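Local coordinates for protein mevalonate kinase (Staphylococcus aureus, PDB 2X7I) that probably catalyses the ATP-dependent phosphorylation of mevalonate to 5-phosphomevalonate, an early step in making isoprenoids, at residues Asn75-Val78 with Glu79-Ile83; Glu127-Glu130 with Lys131-Ala135; Lys142-Gly145 with Ile146-Gln149. All coordinates share one frame; numbering follows the deposited sequence.

Contact 1 (Asn75-Val78 with Glu79-Ile83)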
ATOM      1  N   ASN A  75      20.472   7.963  10.536  1.00 49.28           N
ATOM      2  CA  ASN A  75      21.195   8.335  11.741  1.00 50.31           C
ATOM      3  C   ASN A  75      21.295   7.166  12.715  1.00 51.78           C
ATOM      4  O   ASN A  75      22.373   6.854  13.197  1.00 52.66           O
ATOM      5  CB  ASN A  75      20.531   9.531  12.428  1.00 49.64           C
ATOM      6  CG  ASN A  75      20.813  10.846  11.726  1.00 47.93           C
ATOM      7  OD1 ASN A  75      21.676  10.931  10.839  1.00 46.83           O
ATOM      8  ND2 ASN A  75      20.083  11.884  12.115  1.00 42.13           N
ATOM      9  N   ARG A  76      20.169   6.519  12.988  1.00 52.41           N
ATOM     10  CA  ARG A  76      20.140   5.356  13.873  1.00 54.48           C
ATOM     11  C   ARG A  76      21.031   4.231  13.374  1.00 55.32           C
ATOM     12  O   ARG A  76      21.743   3.608  14.151  1.00 56.88           O
ATOM     13  CB  ARG A  76      18.709   4.823  14.029  1.00 54.06           C
ATOM     14  CG  ARG A  76      18.563   3.792  15.143  1.00 58.24           C
ATOM     15  CD  ARG A  76      17.177   3.145  15.128  1.00 62.18           C
ATOM     16  NE  ARG A  76      17.024   2.036  16.081  1.00 65.13           N
ATOM     17  CZ  ARG A  76      16.836   2.175  17.396  1.00 67.74           C
ATOM     18  NH1 ARG A  76      16.804   3.388  17.963  1.00 67.84           N
ATOM     19  NH2 ARG A  76      16.685   1.085  18.154  1.00 68.69           N
ATOM     20  N   PHE A  77      20.973   3.965  12.076  1.00 54.97           N
ATOM     21  CA  PHE A  77      21.744   2.889  11.485  1.00 56.05           C
ATOM     22  C   PHE A  77      23.246   3.152  11.594  1.00 57.80           C
ATOM     23  O   PHE A  77      24.025   2.238  11.850  1.00 59.55           O
ATOM     24  CB  PHE A  77      21.321   2.709  10.026  1.00 55.62           C
ATOM     25  CG  PHE A  77      22.243   1.843   9.228  1.00 56.35           C
ATOM     26  CD1 PHE A  77      22.153   0.459   9.304  1.00 56.96           C
ATOM     27  CD2 PHE A  77      23.186   2.409   8.383  1.00 56.39           C
ATOM     28  CE1 PHE A  77      22.993  -0.347   8.560  1.00 57.53           C
ATOM     29  CE2 PHE A  77      24.024   1.609   7.641  1.00 58.28           C
ATOM     30  CZ  PHE A  77      23.929   0.224   7.735  1.00 58.19           C
ATOM     31  N   VAL A  78      23.638   4.406  11.409  1.00 57.83           N
ATOM     32  CA  VAL A  78      25.031   4.816  11.471  1.00 59.49           C
ATOM     33  C   VAL A  78      25.601   4.775  12.899  1.00 61.30           C
ATOM     34  O   VAL A  78      26.772   4.446  13.087  1.00 62.24           O
ATOM     35  CB  VAL A  78      25.188   6.228  10.854  1.00 59.22           C
ATOM     36  CG1 VAL A  78      26.517   6.875  11.250  1.00 60.19           C
ATOM     37  CG2 VAL A  78      25.041   6.144   9.334  1.00 57.67           C
ATOM     38  N   GLU A  79      24.770   5.077  13.895  1.00 61.50           N
ATOM     39  CA  GLU A  79      25.214   5.102  15.295  1.00 63.53           C
ATOM     40  C   GLU A  79      25.181   3.721  15.964  1.00 64.82           C
ATOM     41  O   GLU A  79      26.121   3.341  16.659  1.00 66.56           O
ATOM     42  CB  GLU A  79      24.395   6.121  16.106  1.00 62.97           C
ATOM     43  CG  GLU A  79      24.789   7.583  15.847  1.00 63.77           C
ATOM     44  CD  GLU A  79      26.267   7.876  16.152  1.00 67.67           C
ATOM     45  OE1 GLU A  79      26.864   8.754  15.484  1.00 68.60           O
ATOM     46  OE2 GLU A  79      26.838   7.224  17.061  1.00 71.24           O
ATOM     47  N   LEU A  80      24.106   2.975  15.751  1.00 64.39           N
ATOM     48  CA  LEU A  80      23.997   1.608  16.282  1.00 65.86           C
ATOM     49  C   LEU A  80      25.184   0.726  15.846  1.00 67.54           C
ATOM     50  O   LEU A  80      25.697  -0.080  16.634  1.00 69.06           O
ATOM     51  CB  LEU A  80      22.678   0.965  15.821  1.00 64.59           C
ATOM     52  CG  LEU A  80      22.086  -0.201  16.623  1.00 66.01           C
ATOM     53  CD1 LEU A  80      21.204   0.328  17.761  1.00 66.98           C
ATOM     54  CD2 LEU A  80      21.271  -1.150  15.726  1.00 64.65           C
ATOM     55  N   ASN A  81      25.609   0.898  14.592  1.00 67.25           N
ATOM     56  CA  ASN A  81      26.628   0.052  13.968  1.00 68.55           C
ATOM     57  C   ASN A  81      27.999   0.713  13.879  1.00 70.00           C
ATOM     58  O   ASN A  81      28.882   0.222  13.176  1.00 71.25           O
ATOM     59  CB  ASN A  81      26.166  -0.348  12.565  1.00 67.66           C
ATOM     60  CG  ASN A  81      24.916  -1.195  12.588  1.00 65.72           C
ATOM     61  OD1 ASN A  81      24.957  -2.354  12.990  1.00 65.57           O
ATOM     62  ND2 ASN A  81      23.796  -0.622  12.153  1.00 62.70           N
ATOM     63  N   ASN A  82      28.167   1.830  14.584  1.00 69.95           N
ATOM     64  CA  ASN A  82      29.433   2.552  14.633  1.00 71.11           C
ATOM     65  C   ASN A  82      30.084   2.714  13.255  1.00 70.97           C
ATOM     66  O   ASN A  82      31.290   2.497  13.095  1.00 73.04           O
ATOM     67  CB  ASN A  82      30.388   1.859  15.619  1.00 73.71           C
ATOM     68  CG  ASN A  82      29.747   1.619  16.992  1.00 74.53           C
ATOM     69  OD1 ASN A  82      29.815   0.513  17.542  1.00 76.68           O
ATOM     70  ND2 ASN A  82      29.114   2.654  17.541  1.00 73.80           N
ATOM     71  N   ILE A  83      29.276   3.102  12.266  1.00 68.67           N
ATOM     72  CA  ILE A  83      29.763   3.349  10.906  1.00 68.57           C
ATOM     73  C   ILE A  83      30.467   4.701  10.810  1.00 68.94           C
ATOM     74  O   ILE A  83      29.830   5.755  10.904  1.00 67.84           O
ATOM     75  CB  ILE A  83      28.628   3.350   9.873  1.00 66.62           C
ATOM     76  CG1 ILE A  83      27.918   1.994   9.844  1.00 66.07           C
ATOM     77  CG2 ILE A  83      29.170   3.688   8.482  1.00 66.17           C
ATOM     78  CD1 ILE A  83      26.592   2.056   9.152  1.00 63.12           C
TER

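Contact 2 (Glu127-Glu130 with Lys131-Ala135)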
ATOM      1  N   GLU A 127      12.441 -11.252  12.367  1.00 55.80           N
ATOM      2  CA  GLU A 127      13.404 -10.196  12.659  1.00 55.19           C
ATOM      3  C   GLU A 127      13.094  -8.931  11.842  1.00 52.68           C
ATOM      4  O   GLU A 127      13.097  -7.816  12.366  1.00 51.49           O
ATOM      5  CB  GLU A 127      14.824 -10.695  12.372  1.00 57.09           C
ATOM      6  CG  GLU A 127      15.917  -9.904  13.049  1.00 59.20           C
ATOM      7  CD  GLU A 127      17.270 -10.623  13.071  1.00 64.52           C
ATOM      8  OE1 GLU A 127      18.263  -9.969  13.504  1.00 66.20           O
ATOM      9  OE2 GLU A 127      17.342 -11.819  12.657  1.00 65.70           O
ATOM     10  N   LEU A 128      12.818  -9.127  10.558  1.00 51.24           N
ATOM     11  CA  LEU A 128      12.408  -8.049   9.674  1.00 49.32           C
ATOM     12  C   LEU A 128      11.135  -7.384  10.177  1.00 47.55           C
ATOM     13  O   LEU A 128      11.035  -6.164  10.172  1.00 46.50           O
ATOM     14  CB  LEU A 128      12.188  -8.593   8.249  1.00 49.23           C
ATOM     15  CG  LEU A 128      11.719  -7.623   7.168  1.00 47.82           C
ATOM     16  CD1 LEU A 128      12.514  -6.304   7.230  1.00 46.26           C
ATOM     17  CD2 LEU A 128      11.800  -8.286   5.758  1.00 45.28           C
ATOM     18  N   ILE A 129      10.169  -8.203  10.596  1.00 47.46           N
ATOM     19  CA  ILE A 129       8.900  -7.724  11.135  1.00 46.63           C
ATOM     20  C   ILE A 129       9.134  -6.786  12.315  1.00 46.65           C
ATOM     21  O   ILE A 129       8.611  -5.673  12.335  1.00 45.58           O
ATOM     22  CB  ILE A 129       7.993  -8.896  11.626  1.00 47.47           C
ATOM     23  CG1 ILE A 129       7.502  -9.752  10.448  1.00 48.08           C
ATOM     24  CG2 ILE A 129       6.799  -8.355  12.404  1.00 46.31           C
ATOM     25  CD1 ILE A 129       6.610  -9.006   9.494  1.00 47.16           C
ATOM     26  N   GLU A 130       9.927  -7.248  13.281  1.00 47.31           N
ATOM     27  CA  GLU A 130      10.255  -6.459  14.459  1.00 48.17           C
ATOM     28  C   GLU A 130      10.986  -5.160  14.101  1.00 47.91           C
ATOM     29  O   GLU A 130      10.609  -4.091  14.566  1.00 48.16           O
ATOM     30  CB  GLU A 130      11.123  -7.267  15.427  1.00 49.79           C
ATOM     31  CG  GLU A 130      10.471  -8.559  15.944  1.00 51.88           C
ATOM     32  CD  GLU A 130       9.402  -8.312  16.970  1.00 52.71           C
ATOM     33  OE1 GLU A 130       9.286  -7.172  17.453  1.00 54.22           O
ATOM     34  OE2 GLU A 130       8.685  -9.267  17.304  1.00 55.37           O
ATOM     35  N   LYS A 131      12.025  -5.257  13.280  1.00 48.12           N
ATOM     36  CA  LYS A 131      12.838  -4.096  12.934  1.00 48.32           C
ATOM     37  C   LYS A 131      12.081  -3.100  12.054  1.00 46.92           C
ATOM     38  O   LYS A 131      12.247  -1.897  12.196  1.00 45.71           O
ATOM     39  CB  LYS A 131      14.129  -4.528  12.241  1.00 49.68           C
ATOM     40  CG  LYS A 131      15.170  -5.143  13.161  1.00 52.65           C
ATOM     41  CD  LYS A 131      16.066  -4.080  13.800  1.00 55.88           C
ATOM     42  CE  LYS A 131      17.391  -4.681  14.290  1.00 59.55           C
ATOM     43  NZ  LYS A 131      18.099  -3.814  15.293  1.00 61.69           N
ATOM     44  N   ALA A 132      11.256  -3.604  11.142  1.00 46.47           N
ATOM     45  CA  ALA A 132      10.456  -2.730  10.289  1.00 45.68           C
ATOM     46  C   ALA A 132       9.400  -1.996  11.120  1.00 45.31           C
ATOM     47  O   ALA A 132       9.191  -0.799  10.931  1.00 45.60           O
ATOM     48  CB  ALA A 132       9.802  -3.516   9.153  1.00 45.08           C
ATOM     49  N   ASN A 133       8.742  -2.697  12.036  1.00 45.40           N
ATOM     50  CA  ASN A 133       7.736  -2.055  12.884  1.00 45.75           C
ATOM     51  C   ASN A 133       8.392  -0.972  13.747  1.00 46.71           C
ATOM     52  O   ASN A 133       7.847   0.118  13.877  1.00 46.27           O
ATOM     53  CB  ASN A 133       6.948  -3.082  13.730  1.00 46.04           C
ATOM     54  CG  ASN A 133       5.845  -3.804  12.920  1.00 45.67           C
ATOM     55  OD1 ASN A 133       5.778  -5.035  12.885  1.00 46.42           O
ATOM     56  ND2 ASN A 133       4.980  -3.031  12.280  1.00 44.68           N
ATOM     57  N   TRP A 134       9.590  -1.250  14.265  1.00 48.09           N
ATOM     58  CA  TRP A 134      10.341  -0.258  15.040  1.00 49.48           C
ATOM     59  C   TRP A 134      10.761   0.952  14.200  1.00 48.56           C
ATOM     60  O   TRP A 134      10.713   2.096  14.677  1.00 48.94           O
ATOM     61  CB  TRP A 134      11.577  -0.878  15.719  1.00 51.04           C
ATOM     62  CG  TRP A 134      11.290  -2.090  16.610  1.00 55.25           C
ATOM     63  CD1 TRP A 134      10.057  -2.582  16.988  1.00 56.69           C
ATOM     64  CD2 TRP A 134      12.263  -2.947  17.229  1.00 58.07           C
ATOM     65  NE1 TRP A 134      10.216  -3.696  17.778  1.00 57.73           N
ATOM     66  CE2 TRP A 134      11.557  -3.936  17.947  1.00 59.00           C
ATOM     67  CE3 TRP A 134      13.664  -2.980  17.232  1.00 60.48           C
ATOM     68  CZ2 TRP A 134      12.206  -4.944  18.671  1.00 61.08           C
ATOM     69  CZ3 TRP A 134      14.308  -3.980  17.955  1.00 62.45           C
ATOM     70  CH2 TRP A 134      13.575  -4.951  18.661  1.00 62.27           C
ATOM     71  N   ALA A 135      11.153   0.708  12.951  1.00 47.74           N
ATOM     72  CA  ALA A 135      11.585   1.790  12.045  1.00 47.48           C
ATOM     73  C   ALA A 135      10.421   2.708  11.659  1.00 46.53           C
ATOM     74  O   ALA A 135      10.574   3.926  11.608  1.00 46.35           O
ATOM     75  CB  ALA A 135      12.266   1.225  10.795  1.00 46.89           C
TER

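Contact 3 (Lys142-Gly145 with Ile146-Gln149)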
ATOM      1  N   LYS A 142       4.177   5.866  14.133  1.00 52.49           N
ATOM      2  CA  LYS A 142       3.457   4.658  14.507  1.00 52.16           C
ATOM      3  C   LYS A 142       3.707   3.524  13.537  1.00 50.33           C
ATOM      4  O   LYS A 142       3.924   3.755  12.349  1.00 50.32           O
ATOM      5  CB  LYS A 142       1.946   4.901  14.670  1.00 52.90           C
ATOM      6  CG  LYS A 142       1.149   5.248  13.413  1.00 53.56           C
ATOM      7  CD  LYS A 142      -0.315   5.532  13.818  1.00 56.65           C
ATOM      8  CE  LYS A 142      -1.269   5.742  12.630  1.00 57.59           C
ATOM      9  NZ  LYS A 142      -2.736   5.734  13.052  1.00 58.88           N
ATOM     10  N   PRO A 143       3.704   2.290  14.049  1.00 49.62           N
ATOM     11  CA  PRO A 143       3.865   1.143  13.189  1.00 48.78           C
ATOM     12  C   PRO A 143       2.524   0.734  12.597  1.00 48.26           C
ATOM     13  O   PRO A 143       1.483   1.182  13.056  1.00 48.58           O
ATOM     14  CB  PRO A 143       4.389   0.071  14.148  1.00 49.09           C
ATOM     15  CG  PRO A 143       3.787   0.416  15.445  1.00 50.04           C
ATOM     16  CD  PRO A 143       3.620   1.903  15.468  1.00 50.44           C
ATOM     17  N   SER A 144       2.551  -0.096  11.567  1.00 47.46           N
ATOM     18  CA  SER A 144       1.332  -0.715  11.084  1.00 47.09           C
ATOM     19  C   SER A 144       1.580  -2.212  11.020  1.00 46.50           C
ATOM     20  O   SER A 144       2.267  -2.691  10.126  1.00 46.14           O
ATOM     21  CB  SER A 144       0.928  -0.144   9.726  1.00 46.71           C
ATOM     22  OG  SER A 144      -0.270  -0.763   9.267  1.00 47.73           O
ATOM     23  N   GLY A 145       1.061  -2.934  12.006  1.00 46.54           N
ATOM     24  CA  GLY A 145       1.212  -4.379  12.069  1.00 46.54           C
ATOM     25  C   GLY A 145       0.683  -5.095  10.835  1.00 45.65           C
ATOM     26  O   GLY A 145       1.342  -5.992  10.295  1.00 45.13           O
ATOM     27  N   ILE A 146      -0.507  -4.704  10.388  1.00 44.88           N
ATOM     28  CA  ILE A 146      -1.114  -5.353   9.222  1.00 44.74           C
ATOM     29  C   ILE A 146      -0.306  -5.100   7.940  1.00 44.18           C
ATOM     30  O   ILE A 146      -0.081  -6.029   7.171  1.00 44.02           O
ATOM     31  CB  ILE A 146      -2.608  -4.958   9.034  1.00 44.58           C
ATOM     32  CG1 ILE A 146      -3.258  -5.856   7.979  1.00 45.48           C
ATOM     33  CG2 ILE A 146      -2.759  -3.483   8.654  1.00 43.91           C
ATOM     34  CD1 ILE A 146      -4.801  -5.848   8.002  1.00 45.61           C
ATOM     35  N   ASP A 147       0.136  -3.856   7.733  1.00 44.38           N
ATOM     36  CA  ASP A 147       0.901  -3.487   6.537  1.00 44.42           C
ATOM     37  C   ASP A 147       2.225  -4.254   6.514  1.00 44.03           C
ATOM     38  O   ASP A 147       2.565  -4.866   5.515  1.00 44.47           O
ATOM     39  CB  ASP A 147       1.204  -1.983   6.489  1.00 44.95           C
ATOM     40  CG  ASP A 147      -0.053  -1.100   6.379  1.00 47.52           C
ATOM     41  OD1 ASP A 147      -1.195  -1.607   6.502  1.00 51.70           O
ATOM     42  OD2 ASP A 147       0.120   0.133   6.177  1.00 49.46           O
ATOM     43  N   THR A 148       2.949  -4.247   7.623  1.00 43.49           N
ATOM     44  CA  THR A 148       4.243  -4.910   7.679  1.00 43.94           C
ATOM     45  C   THR A 148       4.128  -6.433   7.470  1.00 44.62           C
ATOM     46  O   THR A 148       4.916  -7.025   6.738  1.00 44.52           O
ATOM     47  CB  THR A 148       4.978  -4.626   9.006  1.00 44.00           C
ATOM     48  OG1 THR A 148       5.049  -3.211   9.222  1.00 43.48           O
ATOM     49  CG2 THR A 148       6.390  -5.206   8.973  1.00 43.78           C
ATOM     50  N   GLN A 149       3.153  -7.056   8.113  1.00 45.08           N
ATOM     51  CA  GLN A 149       2.965  -8.494   7.972  1.00 46.62           C
ATOM     52  C   GLN A 149       2.530  -8.872   6.548  1.00 46.60           C
ATOM     53  O   GLN A 149       3.036  -9.833   5.983  1.00 47.87           O
ATOM     54  CB  GLN A 149       1.970  -9.017   9.017  1.00 47.10           C
ATOM     55  CG  GLN A 149       1.586 -10.493   8.864  1.00 49.11           C
ATOM     56  CD  GLN A 149       2.766 -11.455   8.950  1.00 52.32           C
ATOM     57  OE1 GLN A 149       3.867 -11.072   9.343  1.00 54.27           O
ATOM     58  NE2 GLN A 149       2.529 -12.726   8.593  1.00 54.68           N
TER

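Contact 1 (Asn75-Val78 with Glu79-Ile83)
A Schellman motif ends helix 70-80 here, where V78 and I83 meet across the last turn, within the beta-alpha-beta unit made with strands 53-58 and 87-93. I83 N reaches back to V78 O at 3.0 Å, and N82 N bonds to E79 O at a longer 3.3 Å. N82 takes the positive phi (45°) of the C-prime residue, and that reversal is what turns the chain back over the helix end. Before it, the regular helix bonds are still in place: E79 N to N75 O at 3.1 Å and L80 N to R76 O at 2.9 Å.

N81 has already left helical geometry, and its backbone N makes only a weak bond to F77 O, at 3.4 Å. Its side chain supplies a second, firmer donor to the same oxygen. With CG beside the backbone N and opposite the carbonyl carbon (chi1 -64°), the amide folds back along the helix, and ND2 donates to F77 O at 2.9 Å. The hydrogen bond falls on a lone pair in the carbonyl plane, with the acceptor lying close to the amide plane as well. F77 O therefore receives a backbone and a side-chain donor from the same residue.

The F77 ring is buried against L87 of strand 87-93 and against F111, S115 and L119 of helix 103-119. The N81 amide stands beside it with the two planes 56° apart. V78 also packs on L87, and its CG1 branch comes within 4.3 Å of I83 CB.

Contact 2 (Glu127-Glu130 with Lys131-Ala135)
K131 N to E127 O, at 2.9 Å, is one of the i to i+4 backbone bonds that run through helix 125-140, in the GHMP kinase N-terminal domain; A132 N follows to L128 O at 2.7 Å, and N133 and W134 bond in the same way to I129 O and E130 O.

On the buried face, L128 CD1 comes to 4.3 Å from A132 CB, and L128 goes on to pack against V112 and R113 of helix 103-119. I129 and N133 lie alongside each other, and both touch T148 of helix 145-153.

E127 and K131 lie toward helix 103-119. E127 is tied by OE1 to Y116 OH, a hydrogen bond to that helix, while K131 lays its CB and CG against E127 O and rests on V112 and Y116. The two charges stay 6.4 Å apart from E127 OE1 to K131 NZ, too far for a salt bridge though probably close enough for some mutual attraction.

W134 folds back over the preceding turn, because chi1 of -55° sets CG beside its own backbone N. One face of the indole thus covers the E130 carbonyl. The E130 carboxylate approaches the same ring with its plane turned 63° from it, and OE1 stops 3.6 Å from W134 NE1. Over the pyrrole part of that face, E130 O lies 2.9 Å from W134 CD1.

Contact 3 (Lys142-Gly145 with Ile146-Gln149)
S144 is the N-cap of helix 145-153, and its carbonyl and hydroxyl meet D147 and T148 in the tight part of this contact. S144 O receives T148 N at 3.0 Å in a nearly straight bond (169°), and T148 OG1 lies at the same 3.0 Å from S144 O. The partner that anchors that hydroxyl is E136 of helix 125-140, whose OE2 is hydrogen-bonded to T148 OG1 while its OE1 takes S144 N. One carboxylate thus grips both the cap residue and the first turn.

The S144 hydroxyl stands anti to the backbone N (chi1 180°), which swings OG toward the start of the helix. There it caps D147 N, though weakly, at 3.5 Å. It is also pressed close to the D147 carboxylate, with OG only 2.9 Å from CG. From that position it does not hydrogen-bond to either carboxylate oxygen. I146 CG2 closes in beside the same OG at 3.7 Å, its side chain buried against V157 and F159 of strand 157-160.

The other side is looser. G145 is exposed and adds backbone alone, its O accepting Q149 N at 3.0 Å. Beyond it, P143 lies at the surface, leaning on N133 and Q137, and Q149 carries its amide away from the cap toward T166, with which NE2 makes a weak hydrogen bond.

A citrate, probably from the crystallisation liquor though it may mark a pocket, lies about 3 Å from the D147 side chain. D147 OD2 forms a salt bridge with K14, whose charge would attract an anion and partly offset that of D147; this aspartate-lysine pair is consistent with the substrate side of a GHMP kinase active site.

The three contacts follow one another along the chain inside the GHMP kinase N-terminal domain: contact 1 at the end of helix 70-80, contact 2 within helix 125-140, contact 3 at the start of helix 145-153. Helix 103-119 touches all three. Contacts 1 and 2 have centres 16 Å apart and just meet, L80 CD2 lying 4.2 Å from K131 NZ. Contacts 2 and 3 are closer, with centres 9 Å apart, on helices that are consecutive in the chain and touch. Contacts 1 and 3 stay about 13 Å apart at their nearest atoms. Contact 1 lies far out on the surface, contact 3 nearest the chain centre, beside the bound citrate.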